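2-pyrone-4,6-dicarboxylic acid hydrolase, putative (Pseudomonas putida, PDB 2FFI) probably hydrolyses the lactone ring of 2-pyrone-4,6-dicarboxylate, as a TIM-barrel enzyme of the amidohydrolase family. Local coordinates at residues A19-R24 with N69-S74; P36-P41 with Q241-V246; A40-Y45 with L73-T78; L46-A51 with V246-A251. All coordinates share one frame; numbering follows the deposited sequence.

Contact 1: residues A19-R24 with N69-S74; sequences AHVFSR and NRYLLS. With PO4 (phosphate ion), chain C.
Y71 carries this contact, its phenol reaching from helix 70-78 to the extended backbone of V21, F22 and S23. CB points toward that chain, and with CG anti to the backbone N (chi1 -162°) the ring is carried out from the helix. CD2 is the first atom to arrive, 3.6 Å from V21 O. Next along the same side, CE2 lies 3.5 Å from F22 N and takes V21 CG2 at 3.7 Å, an apolar touch in which the two side chains cross at about a right angle. Farther out, S23 N sits over one face, displaced toward the rim, 3.8 Å from CZ. At the tip, OH comes to 3.9 Å from S23 CB. A tyrosine suits the place, long enough to span three residues from a partly exposed position on the helix. One residue before V21, H20 NE2 makes weak hydrogen bonds to O1 (2.8 Å) and O4 (3.0 Å) of a phosphate, probably a crystallisation component, which R110 and H167 also hold. H18 and H20, just after strand 15-16, match the His-X-His motif of the amidohydrolase TIM barrel, so Y71 packs on the loop that continues from the probable active site.

Contact 2: residues P36-P41 with Q241-V246; sequences PNYDAP and QHESEV
Y38 and E243 join the two loops through a single hydrogen bond between side chains. Along 36-41, P36 comes first and rests on N27 of helix 24-29, and N37 then offers its carbonyl oxygen to R24 in a weak bond. Y38 turns its CB toward 241-246, with CG between the backbone N and the carbonyl carbon (chi1 54°). A tyrosine is long enough to cross between the loops and ends in a hydroxyl that can donate to a carboxylate. Its OH donates to E243 OE1 at 2.7 Å, and OE1 accepts with its anti lone pair, turned away from the other oxygen. OE1 lies at the ring edge, near its plane, while the carboxylate plane stands 72° from the ring. E243 CG, anti to the carbonyl carbon (chi1 -60°), comes to 3.4 Å from Y38 CE2, and the bend at chi2 then turns the carboxylate to the hydroxyl. The same OE1 accepts Q241 N at 3.1 Å, from above the carboxylate plane, so two donors grip one oxygen and probably favour the charged form. An alanine in place of E243 would probably leave the Y38 hydroxyl and Q241 N without this shared acceptor and the ring freer to move. Beyond Y38, D39 touches S23 and R24, A40 bonds through its backbone to F22, and P41 takes the N-cap position of helix 42-51. The contact thus lies near the surface, tying the loop between helices 24-29 and 42-51 to the one between strand 231-234 and helix 248-258, with P238 and T240 of the latter also touched by the Y38 side chain.

Contact 3: residues A40-Y45 with L73-T78; sequences APLGDY and LSALQT
The flat group in the meeting of L42 with A75 is a peptide rather than a ring: the carbonyl of A75, whose O lies 3.4 Å from L42 CD1. The phenol of Y45 takes no part across the two helices; it meets the W237 ring at about 30° and bonds through its hydroxyl to D16. Apart from that carbonyl oxygen the contact is aliphatic. L42 points its CB toward helix 70-78, and its branch point CG touches A75 CB at 3.5 Å, while CD1 reaches on to T78 CG2, also at 3.5 Å. One methyl branch thus lies between the alanine and the threonine, one turn apart on the same helix. Alanine fits because its side chain ends at CB, which lets the helices come to 6.5 Å between the CA atoms of L42 and A75. Threonine fits the outer end by dividing its tasks: CG2, anti to the backbone N, meets the leucine, and OG1 donates to S74 O at 2.8 Å within its own helix, with a C=O...donor angle of 147°. The hydroxyl is thereby satisfied beside an apolar neighbour. In the fold, the first turn of helix 42-51, just past P41 at its N-cap, packs on the later part of helix 70-78. Y45 leans from helix 42-51 toward strand 15-16, whereas L73 and Q77 carry helix 70-78 against L104.

Contact 4: residues L46-A51 with V246-A251; sequences LGQLRA and VSFGSA
In the outer helical layer of the TIM barrel, helix 42-51 meets the first turn of helix 248-258, where F248 is laid against Q48 and L49. F248 turns its CB toward helix 42-51, and the side chains of F248 and Q48 run antiparallel past each other. Q48 CB lies 3.7 Å from F248 CD1, and the carbonyl O of Q48 stands over one face near the rim, 3.9 Å above the plane. With CG anti to the carbonyl carbon (chi1 -70°) and the chain bent at chi2, the glutamine brings its amide end down on the phenylalanine, NE2 3.1 Å from F248 CB and the amide plane 75° from the ring. L49 starts out away from the contact, but its end returns, CD2 reaching F248 CZ at 3.8 Å. Glutamine serves at this partly exposed border because its aliphatic stem and its amide can both pack; leucine and phenylalanine fill the buried side, where both also touch D16 of strand 15-16. H52 adds to the group, bonding to Q48 O and meeting the F248 ring. An alanine at F248 would probably open a gap between the two helices and leave L49 CD2 without its aromatic partner. On either side of F248 in sequence, S247 and S250 form a capping box at the start of the helix: S250 N donates to S247 OG at 3.2 Å, and S247 N in return to S250 OG at 2.9 Å, nearly straight at 169°.

Overall arrangement
Helix 42-51 ties much of the set together: its first turn makes contact 3 and its later part contact 4, the two centres about 15 Å apart and touching through Y45 CE1 and F248 CE1, 3.8 Å from each other. Contact 1 lies about 6 Å, centre to centre, from contact 3 and shares helix 70-78 with it. Contact 2 leads directly into both helix pairs, P41 preceding helix 42-51 and V246 preceding helix 248-258, and it joins contact 1 where F22 O probably accepts A40 N at 2.8 Å. Among these contacts H20 of contact 1 holds the phosphate, with R110 and H167 from elsewhere in the chain; contacts 3 and 4 join helices of the outer layer.

Contact 1: residues A19-R24 with N69-S74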
# COMPACT_ATOMS: atom_id res chain seq x y z
N ALA A 19 -5.13 1.61 -2.69
CA ALA A 19 -6.35 2.39 -2.86
C ALA A 19 -7.48 1.67 -2.10
O ALA A 19 -7.41 0.46 -1.88
CB ALA A 19 -6.68 2.50 -4.34
N HIS A 20 -8.52 2.40 -1.72
CA HIS A 20 -9.63 1.82 -0.97
C HIS A 20 -10.98 2.05 -1.64
O HIS A 20 -11.16 3.04 -2.35
CB HIS A 20 -9.68 2.44 0.43
CG HIS A 20 -8.39 2.36 1.18
ND1 HIS A 20 -7.83 1.16 1.57
CD2 HIS A 20 -7.51 3.33 1.54
CE1 HIS A 20 -6.66 1.39 2.13
NE2 HIS A 20 -6.44 2.70 2.13
N VAL A 21 -11.92 1.14 -1.42
CA VAL A 21 -13.27 1.29 -1.94
C VAL A 21 -14.22 0.79 -0.85
O VAL A 21 -13.88 -0.12 -0.10
CB VAL A 21 -13.52 0.50 -3.29
CG1 VAL A 21 -12.60 1.01 -4.38
CG2 VAL A 21 -13.36 -1.02 -3.10
N PHE A 22 -15.39 1.42 -0.74
CA PHE A 22 -16.39 1.04 0.26
C PHE A 22 -17.65 1.83 -0.02
O PHE A 22 -17.58 2.98 -0.39
CB PHE A 22 -15.86 1.28 1.69
CG PHE A 22 -15.17 2.61 1.88
CD1 PHE A 22 -15.90 3.76 2.15
CD2 PHE A 22 -13.79 2.69 1.81
CE1 PHE A 22 -15.26 4.97 2.36
CE2 PHE A 22 -13.14 3.91 2.01
CZ PHE A 22 -13.88 5.05 2.29
N SER A 23 -18.81 1.20 0.15
CA SER A 23 -20.09 1.85 -0.11
C SER A 23 -20.73 2.50 1.12
O SER A 23 -20.78 1.90 2.19
CB SER A 23 -21.07 0.85 -0.72
OG SER A 23 -22.28 1.47 -1.08
N ARG A 24 -21.20 3.73 0.96
CA ARG A 24 -21.84 4.49 2.03
C ARG A 24 -23.13 3.78 2.46
O ARG A 24 -23.51 3.81 3.64
CB ARG A 24 -22.12 5.92 1.56
CG ARG A 24 -22.97 6.79 2.49
CD ARG A 24 -23.07 8.22 1.96
NE ARG A 24 -24.19 8.98 2.52
CZ ARG A 24 -24.36 9.26 3.81
NH1 ARG A 24 -23.47 8.84 4.70
NH2 ARG A 24 -25.42 9.95 4.22
N ASN A 69 -13.45 -8.65 4.40
CA ASN A 69 -12.96 -8.29 3.07
C ASN A 69 -13.99 -8.57 1.98
O ASN A 69 -13.62 -8.75 0.82
CB ASN A 69 -11.70 -9.09 2.74
CG ASN A 69 -10.62 -8.98 3.79
OD1 ASN A 69 -10.00 -7.92 3.96
ND2 ASN A 69 -10.37 -10.08 4.49
N ARG A 70 -15.26 -8.62 2.35
CA ARG A 70 -16.34 -8.91 1.40
C ARG A 70 -16.50 -7.89 0.26
O ARG A 70 -16.74 -8.29 -0.90
CB ARG A 70 -17.68 -9.02 2.14
CG ARG A 70 -17.86 -10.26 3.00
CD ARG A 70 -19.24 -10.25 3.68
NE ARG A 70 -19.36 -9.13 4.61
CZ ARG A 70 -20.49 -8.75 5.20
NH1 ARG A 70 -21.62 -9.41 4.96
NH2 ARG A 70 -20.50 -7.71 6.03
N TYR A 71 -16.39 -6.60 0.56
CA TYR A 71 -16.54 -5.60 -0.48
C TYR A 71 -15.35 -5.66 -1.42
O TYR A 71 -15.50 -5.65 -2.64
CB TYR A 71 -16.68 -4.20 0.13
CG TYR A 71 -17.25 -3.19 -0.82
CD1 TYR A 71 -18.60 -3.22 -1.18
CD2 TYR A 71 -16.45 -2.21 -1.40
CE1 TYR A 71 -19.12 -2.31 -2.09
CE2 TYR A 71 -16.96 -1.30 -2.32
CZ TYR A 71 -18.28 -1.35 -2.66
OH TYR A 71 -18.78 -0.46 -3.57
N LEU A 72 -14.15 -5.74 -0.86
CA LEU A 72 -12.94 -5.81 -1.67
C LEU A 72 -13.04 -7.05 -2.57
O LEU A 72 -12.83 -6.96 -3.79
CB LEU A 72 -11.72 -5.90 -0.77
CG LEU A 72 -10.34 -6.06 -1.43
CD1 LEU A 72 -9.25 -5.62 -0.46
CD2 LEU A 72 -10.15 -7.51 -1.84
N LEU A 73 -13.37 -8.20 -1.99
CA LEU A 73 -13.49 -9.43 -2.76
C LEU A 73 -14.55 -9.34 -3.87
O LEU A 73 -14.33 -9.84 -4.97
CB LEU A 73 -13.82 -10.60 -1.82
CG LEU A 73 -12.64 -11.45 -1.34
CD1 LEU A 73 -11.49 -10.58 -0.87
CD2 LEU A 73 -13.12 -12.35 -0.25
N SER A 74 -15.67 -8.69 -3.56
CA SER A 74 -16.79 -8.50 -4.50
C SER A 74 -16.41 -7.55 -5.66
O SER A 74 -16.91 -7.68 -6.78
CB SER A 74 -17.98 -7.92 -3.73
OG SER A 74 -19.21 -8.13 -4.42
P PO4 C . -4.37 4.30 4.31
O1 PO4 C . -4.66 2.84 4.23
O2 PO4 C . -4.25 4.71 5.73
O3 PO4 C . -3.09 4.58 3.61
O4 PO4 C . -5.47 5.05 3.67

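Contact 2: residues P36-P41 with Q241-V246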
# COMPACT_ATOMS: atom_id res chain seq x y z
N PRO A 36 -16.43 6.38 8.40
CA PRO A 36 -17.28 6.15 7.24
C PRO A 36 -18.36 7.22 7.06
O PRO A 36 -19.26 7.36 7.89
CB PRO A 36 -17.89 4.80 7.56
CG PRO A 36 -18.22 4.97 9.02
CD PRO A 36 -17.04 5.76 9.60
N ASN A 37 -18.27 7.97 5.97
CA ASN A 37 -19.27 9.00 5.74
C ASN A 37 -19.65 9.13 4.27
O ASN A 37 -20.83 9.09 3.91
CB ASN A 37 -18.79 10.34 6.27
CG ASN A 37 -19.77 11.45 5.99
OD1 ASN A 37 -19.65 12.15 4.99
ND2 ASN A 37 -20.78 11.59 6.84
N TYR A 38 -18.64 9.31 3.42
CA TYR A 38 -18.87 9.42 1.99
C TYR A 38 -18.80 8.04 1.38
O TYR A 38 -18.48 7.05 2.05
CB TYR A 38 -17.84 10.34 1.36
CG TYR A 38 -16.43 9.94 1.66
CD1 TYR A 38 -15.77 8.99 0.88
CD2 TYR A 38 -15.76 10.48 2.76
CE1 TYR A 38 -14.47 8.59 1.18
CE2 TYR A 38 -14.47 10.09 3.07
CZ TYR A 38 -13.83 9.14 2.28
OH TYR A 38 -12.55 8.75 2.60
N ASP A 39 -19.09 7.97 0.09
CA ASP A 39 -19.10 6.70 -0.62
C ASP A 39 -17.96 6.60 -1.62
O ASP A 39 -17.72 7.53 -2.39
CB ASP A 39 -20.46 6.54 -1.33
CG ASP A 39 -20.72 5.12 -1.78
OD1 ASP A 39 -21.87 4.81 -2.16
OD2 ASP A 39 -19.76 4.32 -1.76
N ALA A 40 -17.25 5.47 -1.60
CA ALA A 40 -16.12 5.24 -2.50
C ALA A 40 -16.36 3.98 -3.31
O ALA A 40 -15.59 3.03 -3.24
CB ALA A 40 -14.82 5.12 -1.69
N PRO A 41 -17.44 3.96 -4.11
CA PRO A 41 -17.76 2.79 -4.93
C PRO A 41 -16.69 2.46 -5.98
O PRO A 41 -15.89 3.31 -6.38
CB PRO A 41 -19.10 3.17 -5.55
CG PRO A 41 -18.96 4.63 -5.77
CD PRO A 41 -18.30 5.10 -4.47
N GLN A 241 -9.20 11.14 5.59
CA GLN A 241 -8.76 12.19 6.53
C GLN A 241 -8.11 13.37 5.81
O GLN A 241 -7.52 14.25 6.43
CB GLN A 241 -7.82 11.60 7.60
CG GLN A 241 -8.55 11.07 8.83
CD GLN A 241 -7.93 9.80 9.42
OE1 GLN A 241 -6.87 9.84 10.04
NE2 GLN A 241 -8.59 8.66 9.19
N HIS A 242 -8.23 13.37 4.49
CA HIS A 242 -7.65 14.41 3.66
C HIS A 242 -8.50 14.56 2.39
O HIS A 242 -7.99 14.96 1.36
CB HIS A 242 -6.21 14.04 3.27
CG HIS A 242 -5.28 13.89 4.44
ND1 HIS A 242 -4.58 14.95 4.99
CD2 HIS A 242 -4.95 12.80 5.18
CE1 HIS A 242 -3.86 14.52 6.01
NE2 HIS A 242 -4.06 13.22 6.15
N GLU A 243 -9.78 14.23 2.48
CA GLU A 243 -10.66 14.31 1.32
C GLU A 243 -10.80 15.74 0.84
O GLU A 243 -10.87 16.02 -0.37
CB GLU A 243 -12.06 13.78 1.66
CG GLU A 243 -12.12 12.31 2.11
CD GLU A 243 -11.67 12.09 3.56
OE1 GLU A 243 -11.85 10.97 4.06
OE2 GLU A 243 -11.15 13.02 4.21
N SER A 244 -10.83 16.66 1.80
CA SER A 244 -11.00 18.08 1.51
C SER A 244 -9.82 18.70 0.79
O SER A 244 -9.98 19.62 -0.00
CB SER A 244 -11.21 18.83 2.82
OG SER A 244 -12.06 18.08 3.68
N GLU A 245 -8.63 18.18 1.07
CA GLU A 245 -7.41 18.71 0.49
C GLU A 245 -6.88 17.96 -0.74
O GLU A 245 -6.27 18.57 -1.63
CB GLU A 245 -6.33 18.74 1.56
CG GLU A 245 -6.79 19.25 2.92
CD GLU A 245 -6.30 18.35 4.05
OE1 GLU A 245 -5.07 18.12 4.14
OE2 GLU A 245 -7.16 17.89 4.84
N VAL A 246 -7.10 16.64 -0.77
CA VAL A 246 -6.60 15.79 -1.83
C VAL A 246 -7.61 15.07 -2.69
O VAL A 246 -8.70 14.69 -2.23
CB VAL A 246 -5.66 14.71 -1.24
CG1 VAL A 246 -4.92 13.99 -2.34
CG2 VAL A 246 -4.68 15.36 -0.26

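Contact 3: residues A40-Y45 with L73-T78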
# COMPACT_ATOMS: atom_id res chain seq x y z
N ALA A 40 -17.25 5.47 -1.60
CA ALA A 40 -16.12 5.24 -2.50
C ALA A 40 -16.36 3.98 -3.31
O ALA A 40 -15.59 3.03 -3.24
CB ALA A 40 -14.82 5.12 -1.69
N PRO A 41 -17.44 3.96 -4.11
CA PRO A 41 -17.76 2.79 -4.93
C PRO A 41 -16.69 2.46 -5.98
O PRO A 41 -15.89 3.31 -6.38
CB PRO A 41 -19.10 3.17 -5.55
CG PRO A 41 -18.96 4.63 -5.77
CD PRO A 41 -18.30 5.10 -4.47
N LEU A 42 -16.68 1.21 -6.43
CA LEU A 42 -15.71 0.77 -7.41
C LEU A 42 -15.79 1.70 -8.62
O LEU A 42 -14.77 2.18 -9.12
CB LEU A 42 -16.01 -0.68 -7.83
CG LEU A 42 -14.88 -1.70 -7.91
CD1 LEU A 42 -15.39 -2.85 -8.74
CD2 LEU A 42 -13.63 -1.12 -8.53
N GLY A 43 -17.00 1.95 -9.09
CA GLY A 43 -17.17 2.81 -10.24
C GLY A 43 -16.41 4.13 -10.15
O GLY A 43 -15.72 4.54 -11.10
N ASP A 44 -16.52 4.80 -9.02
CA ASP A 44 -15.82 6.07 -8.90
C ASP A 44 -14.33 5.90 -9.06
O ASP A 44 -13.69 6.63 -9.81
CB ASP A 44 -16.13 6.75 -7.56
CG ASP A 44 -17.57 7.23 -7.46
OD1 ASP A 44 -17.86 7.97 -6.49
OD2 ASP A 44 -18.41 6.85 -8.31
N TYR A 45 -13.77 4.93 -8.35
CA TYR A 45 -12.33 4.66 -8.42
C TYR A 45 -11.89 4.32 -9.83
O TYR A 45 -10.88 4.82 -10.32
CB TYR A 45 -11.98 3.51 -7.49
CG TYR A 45 -10.54 3.11 -7.59
CD1 TYR A 45 -9.53 4.04 -7.39
CD2 TYR A 45 -10.18 1.80 -7.90
CE1 TYR A 45 -8.19 3.67 -7.48
CE2 TYR A 45 -8.85 1.43 -7.99
CZ TYR A 45 -7.87 2.36 -7.78
OH TYR A 45 -6.56 1.99 -7.87
N LEU A 73 -13.37 -8.20 -1.99
CA LEU A 73 -13.49 -9.43 -2.76
C LEU A 73 -14.55 -9.34 -3.87
O LEU A 73 -14.33 -9.84 -4.97
CB LEU A 73 -13.82 -10.60 -1.82
CG LEU A 73 -12.64 -11.45 -1.34
CD1 LEU A 73 -11.49 -10.58 -0.87
CD2 LEU A 73 -13.12 -12.35 -0.25
N SER A 74 -15.67 -8.69 -3.56
CA SER A 74 -16.79 -8.50 -4.50
C SER A 74 -16.41 -7.55 -5.66
O SER A 74 -16.91 -7.68 -6.78
CB SER A 74 -17.98 -7.92 -3.73
OG SER A 74 -19.21 -8.13 -4.42
N ALA A 75 -15.51 -6.61 -5.38
CA ALA A 75 -15.09 -5.66 -6.40
C ALA A 75 -14.01 -6.26 -7.30
O ALA A 75 -13.83 -5.82 -8.43
CB ALA A 75 -14.58 -4.37 -5.73
N LEU A 76 -13.27 -7.23 -6.77
CA LEU A 76 -12.21 -7.88 -7.53
C LEU A 76 -12.84 -8.70 -8.65
O LEU A 76 -12.37 -8.67 -9.80
CB LEU A 76 -11.38 -8.78 -6.61
CG LEU A 76 -9.91 -8.40 -6.38
CD1 LEU A 76 -9.76 -6.91 -6.37
CD2 LEU A 76 -9.44 -9.01 -5.07
N GLN A 77 -13.91 -9.42 -8.33
CA GLN A 77 -14.59 -10.25 -9.31
C GLN A 77 -15.37 -9.39 -10.32
O GLN A 77 -15.55 -9.79 -11.47
CB GLN A 77 -15.55 -11.20 -8.60
CG GLN A 77 -15.00 -11.85 -7.35
CD GLN A 77 -16.07 -12.56 -6.54
OE1 GLN A 77 -17.25 -12.18 -6.58
NE2 GLN A 77 -15.66 -13.58 -5.78
N THR A 78 -15.82 -8.22 -9.86
CA THR A 78 -16.58 -7.28 -10.69
C THR A 78 -15.77 -6.85 -11.91
O THR A 78 -16.30 -6.75 -13.02
CB THR A 78 -17.00 -6.06 -9.85
OG1 THR A 78 -18.08 -6.44 -8.98
CG2 THR A 78 -17.45 -4.91 -10.72

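Contact 4: residues L46-A51 with V246-A251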
# COMPACT_ATOMS: atom_id res chain seq x y z
N LEU A 46 -12.65 3.44 -10.48
CA LEU A 46 -12.35 3.03 -11.83
C LEU A 46 -12.38 4.26 -12.73
O LEU A 46 -11.57 4.39 -13.64
CB LEU A 46 -13.37 1.99 -12.29
CG LEU A 46 -12.90 0.53 -12.21
CD1 LEU A 46 -12.04 0.32 -11.00
CD2 LEU A 46 -14.10 -0.40 -12.21
N GLY A 47 -13.32 5.17 -12.46
CA GLY A 47 -13.41 6.38 -13.27
C GLY A 47 -12.19 7.27 -13.09
O GLY A 47 -11.57 7.71 -14.06
N GLN A 48 -11.87 7.55 -11.84
CA GLN A 48 -10.72 8.35 -11.50
C GLN A 48 -9.46 7.74 -12.08
O GLN A 48 -8.53 8.47 -12.41
CB GLN A 48 -10.60 8.43 -9.99
CG GLN A 48 -11.68 9.26 -9.37
CD GLN A 48 -11.59 10.71 -9.83
OE1 GLN A 48 -12.43 11.20 -10.60
NE2 GLN A 48 -10.56 11.41 -9.35
N LEU A 49 -9.41 6.41 -12.19
CA LEU A 49 -8.24 5.73 -12.75
C LEU A 49 -8.08 6.03 -14.24
O LEU A 49 -7.04 6.55 -14.65
CB LEU A 49 -8.31 4.18 -12.58
CG LEU A 49 -7.92 3.40 -11.32
CD1 LEU A 49 -8.03 1.93 -11.62
CD2 LEU A 49 -6.52 3.73 -10.86
N ARG A 50 -9.09 5.72 -15.05
CA ARG A 50 -8.98 5.94 -16.49
C ARG A 50 -8.83 7.39 -16.81
O ARG A 50 -8.17 7.75 -17.79
CB ARG A 50 -10.17 5.38 -17.26
CG ARG A 50 -11.53 5.76 -16.71
CD ARG A 50 -12.61 5.57 -17.77
NE ARG A 50 -12.42 4.37 -18.59
CZ ARG A 50 -12.59 3.12 -18.16
NH1 ARG A 50 -12.95 2.88 -16.90
NH2 ARG A 50 -12.40 2.09 -19.00
N ALA A 51 -9.41 8.22 -15.96
CA ALA A 51 -9.36 9.65 -16.15
C ALA A 51 -7.95 10.19 -16.00
O ALA A 51 -7.65 11.26 -16.51
CB ALA A 51 -10.30 10.34 -15.18
N VAL A 246 -7.10 16.64 -0.77
CA VAL A 246 -6.60 15.79 -1.83
C VAL A 246 -7.61 15.07 -2.69
O VAL A 246 -8.70 14.69 -2.23
CB VAL A 246 -5.66 14.71 -1.24
CG1 VAL A 246 -4.92 13.99 -2.34
CG2 VAL A 246 -4.68 15.36 -0.26
N SER A 247 -7.24 14.88 -3.95
CA SER A 247 -8.06 14.18 -4.94
C SER A 247 -7.10 13.38 -5.83
O SER A 247 -5.89 13.62 -5.82
CB SER A 247 -8.83 15.17 -5.82
OG SER A 247 -7.94 15.91 -6.66
N PHE A 248 -7.63 12.43 -6.57
CA PHE A 248 -6.80 11.62 -7.45
C PHE A 248 -5.91 12.54 -8.30
O PHE A 248 -4.70 12.31 -8.42
CB PHE A 248 -7.67 10.75 -8.35
CG PHE A 248 -7.02 9.44 -8.71
CD1 PHE A 248 -7.42 8.25 -8.10
CD2 PHE A 248 -5.99 9.40 -9.63
CE1 PHE A 248 -6.77 7.07 -8.39
CE2 PHE A 248 -5.33 8.23 -9.92
CZ PHE A 248 -5.72 7.06 -9.32
N GLY A 249 -6.50 13.57 -8.88
CA GLY A 249 -5.71 14.49 -9.67
C GLY A 249 -4.62 15.22 -8.90
O GLY A 249 -3.49 15.34 -9.39
N SER A 250 -4.94 15.73 -7.70
CA SER A 250 -3.96 16.45 -6.90
C SER A 250 -2.86 15.49 -6.46
O SER A 250 -1.74 15.91 -6.18
CB SER A 250 -4.60 17.10 -5.67
OG SER A 250 -4.76 16.21 -4.59
N ALA A 251 -3.17 14.19 -6.42
CA ALA A 251 -2.18 13.20 -6.04
C ALA A 251 -1.21 12.97 -7.21
O ALA A 251 -0.00 12.88 -7.01
CB ALA A 251 -2.87 11.91 -5.64